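Local structure of regulator of nonsense transcripts 2 (Homo sapiens, 4CEM) at residues 292-295 against 296-300; 178-181 against 182-185. The protein probably serves as a factor in nonsense-mediated mRNA decay, this part of it being the first of its three MIF4G domains. All blocks are in the same frame, centred on the assembly; numbering follows the deposited sequence.

Interaction 1 (292-295 against 296-300); sequences KLLA and NSQSL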
loop_
_atom_site.group_PDB
_atom_site.type_symbol
_atom_site.label_atom_id
_atom_site.label_comp_id
_atom_site.label_asym_id
_atom_site.label_seq_id
_atom_site.Cartn_x
_atom_site.Cartn_y
_atom_site.Cartn_z
ATOM N N LYS A 292 -12.651 12.622 -11.288
ATOM C CA LYS A 292 -11.702 11.925 -10.418
ATOM C C LYS A 292 -11.939 10.412 -10.405
ATOM O O LYS A 292 -10.983 9.640 -10.330
ATOM C CB LYS A 292 -11.761 12.498 -9.000
ATOM C CG LYS A 292 -11.282 13.938 -8.940
ATOM C CD LYS A 292 -11.422 14.552 -7.559
ATOM C CE LYS A 292 -10.845 15.958 -7.564
ATOM N NZ LYS A 292 -11.350 16.801 -6.447
ATOM N N LEU A 293 -13.205 9.996 -10.479
ATOM C CA LEU A 293 -13.556 8.575 -10.561
ATOM C C LEU A 293 -13.122 7.977 -11.905
ATOM O O LEU A 293 -12.697 6.822 -11.970
ATOM C CB LEU A 293 -15.061 8.373 -10.372
ATOM C CG LEU A 293 -15.499 6.922 -10.139
ATOM C CD1 LEU A 293 -15.374 6.554 -8.667
ATOM C CD2 LEU A 293 -16.920 6.691 -10.640
ATOM N N LEU A 294 -13.249 8.765 -12.971
ATOM C CA LEU A 294 -12.754 8.376 -14.296
ATOM C C LEU A 294 -11.230 8.235 -14.273
ATOM O O LEU A 294 -10.690 7.277 -14.817
ATOM C CB LEU A 294 -13.172 9.416 -15.341
ATOM C CG LEU A 294 -12.804 9.177 -16.811
ATOM C CD1 LEU A 294 -13.731 8.160 -17.456
ATOM C CD2 LEU A 294 -12.843 10.488 -17.578
ATOM N N ALA A 295 -10.548 9.189 -13.636
ATOM C CA ALA A 295 -9.086 9.166 -13.536
ATOM C C ALA A 295 -8.592 7.922 -12.792
ATOM O O ALA A 295 -7.696 7.221 -13.266
ATOM C CB ALA A 295 -8.576 10.427 -12.855
ATOM N N ASN A 296 -9.188 7.652 -11.637
ATOM C CA ASN A 296 -8.857 6.465 -10.846
ATOM C C ASN A 296 -9.197 5.149 -11.539
ATOM O O ASN A 296 -8.502 4.149 -11.355
ATOM C CB ASN A 296 -9.590 6.503 -9.507
ATOM C CG ASN A 296 -9.123 7.626 -8.620
ATOM O OD1 ASN A 296 -8.061 8.202 -8.836
ATOM N ND2 ASN A 296 -9.915 7.945 -7.610
ATOM N N SER A 297 -10.276 5.146 -12.316
ATOM C CA SER A 297 -10.690 3.950 -13.046
ATOM C C SER A 297 -9.688 3.610 -14.149
ATOM O O SER A 297 -9.337 2.443 -14.344
ATOM C CB SER A 297 -12.091 4.138 -13.634
ATOM O OG SER A 297 -13.069 4.216 -12.606
ATOM N N GLN A 298 -9.237 4.638 -14.863
ATOM C CA GLN A 298 -8.206 4.489 -15.886
ATOM C C GLN A 298 -6.907 4.024 -15.257
ATOM O O GLN A 298 -6.240 3.117 -15.759
ATOM C CB GLN A 298 -7.971 5.817 -16.603
ATOM C CG GLN A 298 -9.146 6.306 -17.441
ATOM C CD GLN A 298 -9.007 7.760 -17.847
ATOM O OE1 GLN A 298 -8.665 8.620 -17.034
ATOM N NE2 GLN A 298 -9.273 8.041 -19.111
ATOM N N SER A 299 -6.568 4.657 -14.142
ATOM C CA SER A 299 -5.352 4.359 -13.420
ATOM C C SER A 299 -5.276 2.884 -13.019
ATOM O O SER A 299 -4.226 2.259 -13.152
ATOM C CB SER A 299 -5.264 5.259 -12.188
ATOM O OG SER A 299 -3.997 5.152 -11.579
ATOM N N LEU A 300 -6.398 2.328 -12.565
ATOM C CA LEU A 300 -6.450 0.956 -12.054
ATOM C C LEU A 300 -6.652 -0.085 -13.160
ATOM O O LEU A 300 -6.229 -1.238 -13.032
ATOM C CB LEU A 300 -7.572 0.829 -11.013
ATOM C CG LEU A 300 -7.717 -0.524 -10.301
ATOM C CD1 LEU A 300 -6.434 -0.868 -9.567
ATOM C CD2 LEU A 300 -8.897 -0.518 -9.344
#
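Ser297 doubles its grip on Leu293 one helical turn back. Its hydroxyl OG donates to Leu293 O at 2.7 Å, while its own amide N reaches the same Leu293 O at 3.0 Å. The two donors come in from opposite faces of the carbonyl plane, so this one oxygen is held from both sides. The first torsion of Ser297 makes this possible: with OG beside the backbone N and anti to the carbonyl carbon (chi1 -67°), the hydroxyl folds back along the helix. Around this pair runs the regular i to i+4 pattern of helix 283-303, with Asn296 N on Lys292 O, Gln298 N on Leu294 O and Ser299 N on Ala295 O, the last at 2.9 Å. The remaining contacts are looser. Asn296 tucks its amide carbon CG against Lys292 O at 3.2 Å and also touches Val189 and Ile193 of helix 189-204. Gln298 runs extended beyond CG alongside the preceding turn, its OE1 lying 3.6 Å from Ala295 CA, and its side chain crosses that of Leu294 obliquely, with Leu294 CG and Gln298 OE1 4.2 Å apart. Leu293 and Ser297 both meet Leu247 of helix 230-259. Because Leu293 O takes up the serine hydroxyl inside the helix itself, Ser297 can be buried at that largely nonpolar interface with Leu247 and Met308, its polar group already bonded.

Interaction 2 (178-181 against 182-185); sequences IINA and DRES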
loop_
_atom_site.group_PDB
_atom_site.type_symbol
_atom_site.label_atom_id
_atom_site.label_comp_id
_atom_site.label_asym_id
_atom_site.label_seq_id
_atom_site.Cartn_x
_atom_site.Cartn_y
_atom_site.Cartn_z
ATOM N N ILE A 178 -12.208 -3.724 2.230
ATOM C CA ILE A 178 -12.277 -2.667 1.232
ATOM C C ILE A 178 -13.251 -3.034 0.107
ATOM O O ILE A 178 -14.094 -2.222 -0.274
ATOM C CB ILE A 178 -10.887 -2.360 0.648
ATOM C CG1 ILE A 178 -10.087 -1.456 1.602
ATOM C CG2 ILE A 178 -11.021 -1.701 -0.716
ATOM C CD1 ILE A 178 -9.439 -2.176 2.764
ATOM N N ILE A 179 -13.141 -4.253 -0.415
ATOM C CA ILE A 179 -14.082 -4.740 -1.435
ATOM C C ILE A 179 -15.530 -4.646 -0.953
ATOM O O ILE A 179 -16.404 -4.171 -1.682
ATOM C CB ILE A 179 -13.764 -6.194 -1.877
ATOM C CG1 ILE A 179 -12.908 -6.183 -3.145
ATOM C CG2 ILE A 179 -15.037 -6.984 -2.144
ATOM C CD1 ILE A 179 -12.209 -7.506 -3.406
ATOM N N ASN A 180 -15.768 -5.083 0.281
ATOM C CA ASN A 180 -17.103 -5.043 0.870
ATOM C C ASN A 180 -17.527 -3.633 1.268
ATOM O O ASN A 180 -18.697 -3.269 1.122
ATOM C CB ASN A 180 -17.175 -5.993 2.064
ATOM C CG ASN A 180 -17.031 -7.446 1.650
ATOM O OD1 ASN A 180 -17.618 -7.873 0.656
ATOM N ND2 ASN A 180 -16.245 -8.211 2.402
ATOM N N ALA A 181 -16.576 -2.842 1.757
ATOM C CA ALA A 181 -16.834 -1.442 2.072
ATOM C C ALA A 181 -17.207 -0.639 0.822
ATOM O O ALA A 181 -18.074 0.232 0.887
ATOM C CB ALA A 181 -15.626 -0.818 2.752
ATOM N N ASP A 182 -16.562 -0.940 -0.307
ATOM C CA ASP A 182 -16.686 -0.124 -1.517
ATOM C C ASP A 182 -17.419 -0.826 -2.659
ATOM O O ASP A 182 -16.799 -1.330 -3.597
ATOM C CB ASP A 182 -15.300 0.320 -1.981
ATOM C CG ASP A 182 -14.715 1.414 -1.113
ATOM O OD1 ASP A 182 -15.143 1.562 0.051
ATOM O OD2 ASP A 182 -13.827 2.141 -1.604
ATOM N N ARG A 183 -18.746 -0.849 -2.570
ATOM C CA ARG A 183 -19.595 -1.398 -3.631
ATOM C C ARG A 183 -20.451 -0.327 -4.304
ATOM O O ARG A 183 -20.700 -0.402 -5.505
ATOM C CB ARG A 183 -20.481 -2.506 -3.075
ATOM C CG ARG A 183 -19.703 -3.755 -2.728
ATOM C CD ARG A 183 -20.625 -4.865 -2.276
ATOM N NE ARG A 183 -19.874 -6.068 -1.933
ATOM C CZ ARG A 183 -20.416 -7.190 -1.466
ATOM N NH1 ARG A 183 -21.730 -7.280 -1.277
ATOM N NH2 ARG A 183 -19.637 -8.231 -1.185
ATOM N N GLU A 184 -20.911 0.651 -3.524
ATOM C CA GLU A 184 -21.595 1.830 -4.056
ATOM C C GLU A 184 -20.654 3.032 -3.954
ATOM O O GLU A 184 -20.247 3.604 -4.969
ATOM C CB GLU A 184 -22.905 2.098 -3.293
ATOM C CG GLU A 184 -24.155 1.469 -3.910
ATOM C CD GLU A 184 -24.178 -0.052 -3.840
ATOM O OE1 GLU A 184 -23.765 -0.620 -2.805
ATOM O OE2 GLU A 184 -24.626 -0.683 -4.821
ATOM N N SER A 185 -20.315 3.404 -2.722
ATOM C CA SER A 185 -19.337 4.456 -2.470
ATOM C C SER A 185 -17.951 3.856 -2.608
ATOM O O SER A 185 -17.578 2.962 -1.848
ATOM C CB SER A 185 -19.494 5.035 -1.058
ATOM O OG SER A 185 -20.736 5.694 -0.891
#
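Ile178 O accepts a hydrogen bond from Asp182 N, 2.8 Å long with an N-H...O angle of 140°, at the C-terminal end of helix 164-181, where that helix of this all-helical MIF4G domain gives way to the loop leading to helix 189-204. The bond keeps the i to i+4 spacing, yet Asp182 is already the first residue to leave helical phi/psi. The carboxylate of Asp182 works across the loop: OD2 accepts the backbone N of His188 and OD1, which lies 3.6 Å from Ala181 CB, makes a weak bond to Thr187. A weak bond from OD2 to Tyr243 of helix 230-259 adds to this. With the carboxylate gone, as in an alanine, the amide of His188 is likely to lose its acceptor, and the loop one tie to the helix end. Nonpolar contact is modest: Ile178 and Ile179 turn their side chains to Tyr243, on the buried side of the turn. On the exposed side, Arg183 runs back along the helix end, extended from CG to NE, beginning with CG 3.5 Å from Ile179 O. Its guanidinium presents its edge to Ile179 O, and a positive group beside these last carbonyls may be favoured by the helix dipole. The side chains of Asn180 and Arg183 lie alongside one another and point the same way, with amide and guanidinium planes 69° apart; Arg183 NH2 meets Asn180 OD1 obliquely at 2.8 Å.

In the fold
The centres of both interactions lie about 17 Å from the centre of the chain, within the MIF4G domain, yet their settings differ. Interaction 1 is a surface contact in mid-helix, on helix 283-303; interaction 2 is partly buried and lies where helix 164-181 ends. Their centres are 16 Å apart and their nearest atoms about 7 Å, without touching. Helix 230-259 is a shared neighbour, meeting Leu293 and Ser297 in one and Ile178 and Ile179 in the other; helix 189-204, touched by Asn296 and Ser299, follows the loop that 182-185 opens. In mid-helix a side-chain hydroxyl bonds to its own helix, whereas at the helix end a carboxylate bonds forward into the loop.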